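Local coordinates for 3-dehydroquinate dehydratase (Zymomonas mobilis subsp. mobilis, PDB 6SMF) that catalyses the reversible dehydration of 3-dehydroquinate to 3-dehydroshikimate in the shikimate pathway, as a type II dehydroquinase that assembles into a dodecamer, at the interface of chains A and B. Residues are numbered along the deposited sequence; one frame, centred on the assembly and turned at random. Chains: chain A/B, 3-dehydroquinate dehydratase.

Contact 1: the interface of chains A and B. Residues chain A 17, 19-20, 58; chain B 64-65, 68.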
ATOM      1  N   ASN A  17     -24.536  -2.378 -19.397  1.00 66.27           N
ATOM      2  CA  ASN A  17     -24.090  -3.572 -20.137  1.00 68.17           C
ATOM      3  C   ASN A  17     -25.000  -4.787 -19.864  1.00 70.68           C
ATOM      4  O   ASN A  17     -24.940  -5.784 -20.627  1.00 74.79           O
ATOM      5  CB  ASN A  17     -22.614  -3.780 -19.845  1.00 67.50           C
ATOM      6  CG  ASN A  17     -21.795  -2.584 -20.266  1.00 65.76           C
ATOM      7  OD1 ASN A  17     -21.799  -2.226 -21.452  1.00 66.14           O
ATOM      8  ND2 ASN A  17     -21.069  -2.008 -19.318  1.00 62.45           N
ATOM      9  N   ASN A  19     -28.066  -4.911 -20.417  1.00 76.49           N
ATOM     10  CA  ASN A  19     -28.900  -4.906 -21.648  1.00 79.07           C
ATOM     11  C   ASN A  19     -28.300  -5.818 -22.727  1.00 78.91           C
ATOM     12  O   ASN A  19     -29.081  -6.170 -23.633  1.00 85.37           O
ATOM     13  CB  ASN A  19     -29.134  -3.477 -22.153  1.00 78.86           C
ATOM     14  CG  ASN A  19     -27.876  -2.691 -22.436  1.00 80.11           C
ATOM     15  OD1 ASN A  19     -26.977  -2.653 -21.591  1.00 80.51           O
ATOM     16  ND2 ASN A  19     -27.780  -2.110 -23.629  1.00 77.97           N
ATOM     17  N   LEU A  20     -27.026  -6.232 -22.628  1.00 77.93           N
ATOM     18  CA  LEU A  20     -26.331  -7.064 -23.675  1.00 83.00           C
ATOM     19  C   LEU A  20     -26.411  -8.562 -23.360  1.00 81.49           C
ATOM     20  O   LEU A  20     -25.952  -9.372 -24.189  1.00 81.73           O
ATOM     21  CB  LEU A  20     -24.849  -6.697 -23.788  1.00 82.67           C
ATOM     22  CG  LEU A  20     -24.534  -5.248 -24.123  1.00 83.34           C
ATOM     23  CD1 LEU A  20     -23.045  -5.091 -24.332  1.00 85.84           C
ATOM     24  CD2 LEU A  20     -25.271  -4.791 -25.351  1.00 83.32           C
ATOM     25  N   ASN A  58     -27.175   2.655 -18.944  1.00 68.97           N
ATOM     26  CA  ASN A  58     -25.698   2.706 -18.942  1.00 70.68           C
ATOM     27  C   ASN A  58     -25.247   3.933 -18.140  1.00 71.86           C
ATOM     28  O   ASN A  58     -24.025   4.126 -18.026  1.00 72.67           O
ATOM     29  CB  ASN A  58     -25.132   2.636 -20.363  1.00 71.01           C
ATOM     30  CG  ASN A  58     -25.637   1.404 -21.095  1.00 75.85           C
ATOM     31  OD1 ASN A  58     -25.744   0.338 -20.478  1.00 71.99           O
ATOM     32  ND2 ASN A  58     -26.014   1.548 -22.378  1.00 77.40           N
TER
ATOM     33  N   ILE B  64     -20.802   4.613 -23.448  1.00 73.13           N
ATOM     34  CA  ILE B  64     -21.235   3.196 -23.344  1.00 74.31           C
ATOM     35  C   ILE B  64     -22.335   2.953 -24.375  1.00 75.63           C
ATOM     36  O   ILE B  64     -22.174   2.020 -25.194  1.00 75.88           O
ATOM     37  CB  ILE B  64     -21.633   2.846 -21.900  1.00 75.81           C
ATOM     38  CG1 ILE B  64     -20.395   2.917 -20.990  1.00 72.30           C
ATOM     39  CG2 ILE B  64     -22.303   1.481 -21.850  1.00 75.41           C
ATOM     40  CD1 ILE B  64     -20.699   3.125 -19.544  1.00 70.52           C
ATOM     41  N   ASP B  65     -23.371   3.793 -24.375  1.00 79.91           N
ATOM     42  CA  ASP B  65     -24.475   3.733 -25.383  1.00 81.16           C
ATOM     43  C   ASP B  65     -23.855   3.616 -26.780  1.00 78.35           C
ATOM     44  O   ASP B  65     -24.245   2.743 -27.527  1.00 79.04           O
ATOM     45  CB  ASP B  65     -25.384   4.965 -25.334  1.00 82.22           C
ATOM     46  CG  ASP B  65     -26.152   5.239 -24.041  1.00 82.68           C
ATOM     47  OD1 ASP B  65     -26.436   4.284 -23.297  1.00 81.52           O
ATOM     48  OD2 ASP B  65     -26.528   6.421 -23.869  1.00 89.71           O
ATOM     49  N   GLN B  68     -22.161   0.362 -27.555  1.00 74.50           N
ATOM     50  CA  GLN B  68     -23.187  -0.691 -27.734  1.00 77.56           C
ATOM     51  C   GLN B  68     -23.852  -0.505 -29.108  1.00 82.35           C
ATOM     52  O   GLN B  68     -24.155  -1.546 -29.797  1.00 80.51           O
ATOM     53  CB  GLN B  68     -24.210  -0.639 -26.599  1.00 78.44           C
ATOM     54  CG  GLN B  68     -23.627  -0.871 -25.202  1.00 77.31           C
ATOM     55  CD  GLN B  68     -24.691  -0.878 -24.127  1.00 77.24           C
ATOM     56  OE1 GLN B  68     -25.831  -0.522 -24.408  1.00 80.22           O
ATOM     57  NE2 GLN B  68     -24.336  -1.291 -22.907  1.00 70.60           N
TER
HETATM   58  O   HOH W   1     -28.117   3.772 -21.565  1.00 61.71           O
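The flat side-chain amide of B:Gln68 is gripped at its oxygen from both faces and at its NH2 edge by asparagines of chain A. Helix 60-72 of chain B thereby docks on an asparagine cluster, a polar part of the dodecamer's subunit interface. A:Asn19 ND2 and A:Asn58 ND2 reach OE1 from opposite faces, both above the carbonyl plane and off the lone pairs. The bond from A:Asn19 ND2 to B:Gln68 OE1 is 2.6 Å and nearly straight, 166° at the hydrogen. The one from A:Asn58 ND2 to B:Gln68 OE1 is 2.9 Å and more bent. These two amides stand 86° apart, so ND2 comes over a glutamine face while also reaching B:Asp65. At the edge, B:Gln68 NE2 donates to A:Asn17 OD1 at 3.1 Å. That oxygen lies in the glutamine amide plane, but NE2 sits above the asparagine's carbonyl plane. NE2 also donates to A:Asn19 OD1, on a lone pair in the asparagine's carbonyl plane. This bond is bent, and the oxygen is tilted out of the glutamine amide plane. Pairing with both ends should fix the rotation of the glutamine amide. Its chain, extended beyond CG (chi2 -177°), carries it in among the asparagines. A:Asn58 OD1 accepts from the backbone N of A:Asn17. B:Ile64 CG2 packs on A:Asn58 CB at 3.4 Å. B:Asp65 OD1 takes its bond from A:Asn58 ND2 at 2.9 Å, nearly along its C-O axis. Water 1 joins B:Asp65 OD1 to A:Asn58 N, 3.0 Å from that nitrogen.

Contact 2: the interface of chains A and B. Residues chain A 84, 87-88, 117-118; chain B 90, 93-94.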
ATOM      1  N   ALA A  84     -21.020  -2.564 -13.375  1.00 58.61           N
ATOM      2  CA  ALA A  84     -19.653  -2.051 -13.095  1.00 57.93           C
ATOM      3  C   ALA A  84     -19.700  -0.882 -12.110  1.00 58.81           C
ATOM      4  O   ALA A  84     -18.717  -0.677 -11.461  1.00 56.21           O
ATOM      5  CB  ALA A  84     -18.945  -1.628 -14.347  1.00 58.31           C
ATOM      6  N   HIS A  87     -18.658  -1.013  -8.312  1.00 59.03           N
ATOM      7  CA  HIS A  87     -17.238  -0.968  -7.907  1.00 55.46           C
ATOM      8  C   HIS A  87     -16.694   0.463  -7.940  1.00 57.14           C
ATOM      9  O   HIS A  87     -15.615   0.660  -7.370  1.00 56.47           O
ATOM     10  CB  HIS A  87     -16.404  -1.938  -8.754  1.00 56.42           C
ATOM     11  CG  HIS A  87     -17.095  -3.239  -8.978  1.00 57.53           C
ATOM     12  ND1 HIS A  87     -17.562  -4.035  -7.921  1.00 56.01           N
ATOM     13  CD2 HIS A  87     -17.487  -3.836 -10.122  1.00 61.25           C
ATOM     14  CE1 HIS A  87     -18.211  -5.070  -8.404  1.00 59.98           C
ATOM     15  NE2 HIS A  87     -18.186  -4.977  -9.765  1.00 64.05           N
ATOM     16  N   THR A  88     -17.431   1.454  -8.450  1.00 58.45           N
ATOM     17  CA  THR A  88     -16.905   2.839  -8.607  1.00 58.87           C
ATOM     18  C   THR A  88     -17.799   3.874  -7.905  1.00 62.08           C
ATOM     19  O   THR A  88     -17.294   4.968  -7.603  1.00 60.95           O
ATOM     20  CB  THR A  88     -16.711   3.154 -10.104  1.00 62.48           C
ATOM     21  OG1 THR A  88     -17.946   3.077 -10.772  1.00 61.21           O
ATOM     22  CG2 THR A  88     -15.845   2.151 -10.843  1.00 62.58           C
ATOM     23  N   PHE A 117     -10.706  -6.003  -8.664  1.00 57.24           N
ATOM     24  CA  PHE A 117     -11.405  -4.705  -8.640  1.00 52.54           C
ATOM     25  C   PHE A 117     -12.903  -4.936  -8.449  1.00 55.56           C
ATOM     26  O   PHE A 117     -13.565  -3.987  -8.115  1.00 61.20           O
ATOM     27  CB  PHE A 117     -11.141  -3.797  -9.835  1.00 57.43           C
ATOM     28  CG  PHE A 117     -11.636  -4.252 -11.185  1.00 61.41           C
ATOM     29  CD1 PHE A 117     -12.959  -4.093 -11.549  1.00 64.73           C
ATOM     30  CD2 PHE A 117     -10.776  -4.842 -12.085  1.00 63.43           C
ATOM     31  CE1 PHE A 117     -13.426  -4.601 -12.746  1.00 66.03           C
ATOM     32  CE2 PHE A 117     -11.235  -5.305 -13.296  1.00 67.43           C
ATOM     33  CZ  PHE A 117     -12.554  -5.157 -13.637  1.00 66.57           C
ATOM     34  N   ARG A 118     -13.454  -6.109  -8.701  1.00 54.15           N
ATOM     35  CA  ARG A 118     -14.913  -6.332  -8.480  1.00 56.80           C
ATOM     36  C   ARG A 118     -15.202  -6.770  -7.039  1.00 55.36           C
ATOM     37  O   ARG A 118     -16.353  -6.906  -6.725  1.00 50.70           O
ATOM     38  CB  ARG A 118     -15.443  -7.414  -9.416  1.00 61.13           C
ATOM     39  CG  ARG A 118     -15.275  -7.096 -10.891  1.00 64.45           C
ATOM     40  CD  ARG A 118     -16.208  -7.978 -11.721  1.00 72.58           C
ATOM     41  NE  ARG A 118     -15.685  -7.934 -13.080  1.00 73.40           N
ATOM     42  CZ  ARG A 118     -16.080  -7.076 -14.020  1.00 68.77           C
ATOM     43  NH1 ARG A 118     -17.089  -6.237 -13.802  1.00 62.56           N
ATOM     44  NH2 ARG A 118     -15.435  -7.072 -15.169  1.00 69.52           N
TER
ATOM     45  N   VAL B  90     -14.719   1.428 -14.964  1.00 54.99           N
ATOM     46  CA  VAL B  90     -14.937  -0.037 -15.048  1.00 57.69           C
ATOM     47  C   VAL B  90     -16.074  -0.311 -16.037  1.00 57.29           C
ATOM     48  O   VAL B  90     -16.010  -1.296 -16.759  1.00 60.11           O
ATOM     49  CB  VAL B  90     -15.229  -0.647 -13.671  1.00 60.60           C
ATOM     50  CG1 VAL B  90     -15.505  -2.127 -13.778  1.00 63.74           C
ATOM     51  CG2 VAL B  90     -14.079  -0.415 -12.700  1.00 62.06           C
ATOM     52  N   TYR B  93     -14.775  -0.325 -19.529  1.00 64.39           N
ATOM     53  CA  TYR B  93     -13.943  -1.539 -19.658  1.00 61.28           C
ATOM     54  C   TYR B  93     -14.878  -2.699 -20.001  1.00 63.21           C
ATOM     55  O   TYR B  93     -14.569  -3.458 -20.913  1.00 66.66           O
ATOM     56  CB  TYR B  93     -13.128  -1.753 -18.370  1.00 61.04           C
ATOM     57  CG  TYR B  93     -12.623  -3.158 -18.155  1.00 57.67           C
ATOM     58  CD1 TYR B  93     -13.401  -4.089 -17.500  1.00 60.11           C
ATOM     59  CD2 TYR B  93     -11.380  -3.551 -18.579  1.00 58.23           C
ATOM     60  CE1 TYR B  93     -12.955  -5.379 -17.272  1.00 62.82           C
ATOM     61  CE2 TYR B  93     -10.902  -4.844 -18.360  1.00 62.05           C
ATOM     62  CZ  TYR B  93     -11.694  -5.764 -17.697  1.00 64.07           C
ATOM     63  OH  TYR B  93     -11.322  -7.060 -17.440  1.00 64.14           O
ATOM     64  N   ASP B  94     -16.007  -2.801 -19.300  1.00 62.90           N
ATOM     65  CA  ASP B  94     -16.975  -3.907 -19.465  1.00 66.30           C
ATOM     66  C   ASP B  94     -17.656  -3.814 -20.848  1.00 68.24           C
ATOM     67  O   ASP B  94     -17.847  -4.875 -21.497  1.00 67.02           O
ATOM     68  CB  ASP B  94     -17.995  -3.892 -18.331  1.00 65.31           C
ATOM     69  CG  ASP B  94     -17.560  -4.705 -17.132  1.00 63.53           C
ATOM     70  OD1 ASP B  94     -16.584  -5.412 -17.236  1.00 64.30           O
ATOM     71  OD2 ASP B  94     -18.237  -4.646 -16.128  1.00 66.75           O
TER
HETATM   72  O   HOH W   2     -20.868  -3.195 -16.393  1.00 63.11           O
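This is a subunit interface that holds neighbouring copies of the enzyme together in the homododecamer. It probably lies within a trimer, as type II dehydroquinases are built of four trimers and the interface is not an exact two-fold. Helix 90-98 of chain B meets the short 3-10 helices 83-87 and 116-118 of chain A. The polar centre is A:Arg118 with B:Asp94. The guanidinium grips the carboxylate end-on, one nitrogen to each oxygen. A:Arg118 NH2 reaches B:Asp94 OD1 at 2.9 Å, and NH1 reaches B:Asp94 OD2 at 3.0 Å. Both oxygens use their syn lone pairs, and the two planes are only 6° apart. Both bonds are almost straight. The arginine chain runs extended from CG to NE (chi2 and chi3 both -162°), which carries its tip across to chain B. One face of the guanidinium is covered by A:Phe117, whose CE1 sits 3.8 Å above the plane. B:Tyr93 turns a ring edge towards A:Arg118 NH2. The A:Phe117 and B:Tyr93 rings meet edge-to-face, with planes at 89°. The A:Phe117 edge, at CZ, points at the B:Tyr93 face near CE1. B:Val90 fills the apolar side. Its CG1, anti to the backbone N, touches A:Phe117 CE1 at 3.4 Å and also meets A:Ala84 CB. Its other methyl, CG2, rests against the methyl of A:Thr88.

A:His87, A:Arg118 and B:Asp94 are predicted substrate-binding residues, so the site probably draws on both chains. The CA of A:Arg118 lies 3.5 Å above the centre of the A:His87 ring, so the arginine backbone packs on one face of the imidazole. The two-pronged grip fixes the orientation of the B:Asp94 carboxylate. Water 2 bridges the backbone N of A:Ala84 and the carboxylate, 3.0 Å from B:Asp94 OD2.

Contact 1 and contact 2 belong to one interface between chains A and B, with their C-alpha centres about 14 Å apart. They share no residue. Chain B supplies helix 60-72 to contact 1 and helix 90-98 to contact 2, so two separate helices dock on chain A. The centre of contact 1 is about 12 Å from A:Tyr29, and that of contact 2 is about 10 Å from A:His107, both predicted catalytic residues. The interface thus runs close to the active site of chain A, and assembly probably helps to shape it. Through B:Asp94, contact 2 probably places part of chain B at that site. Contact 1 lies farther from A:His107, about 16 Å from its centre.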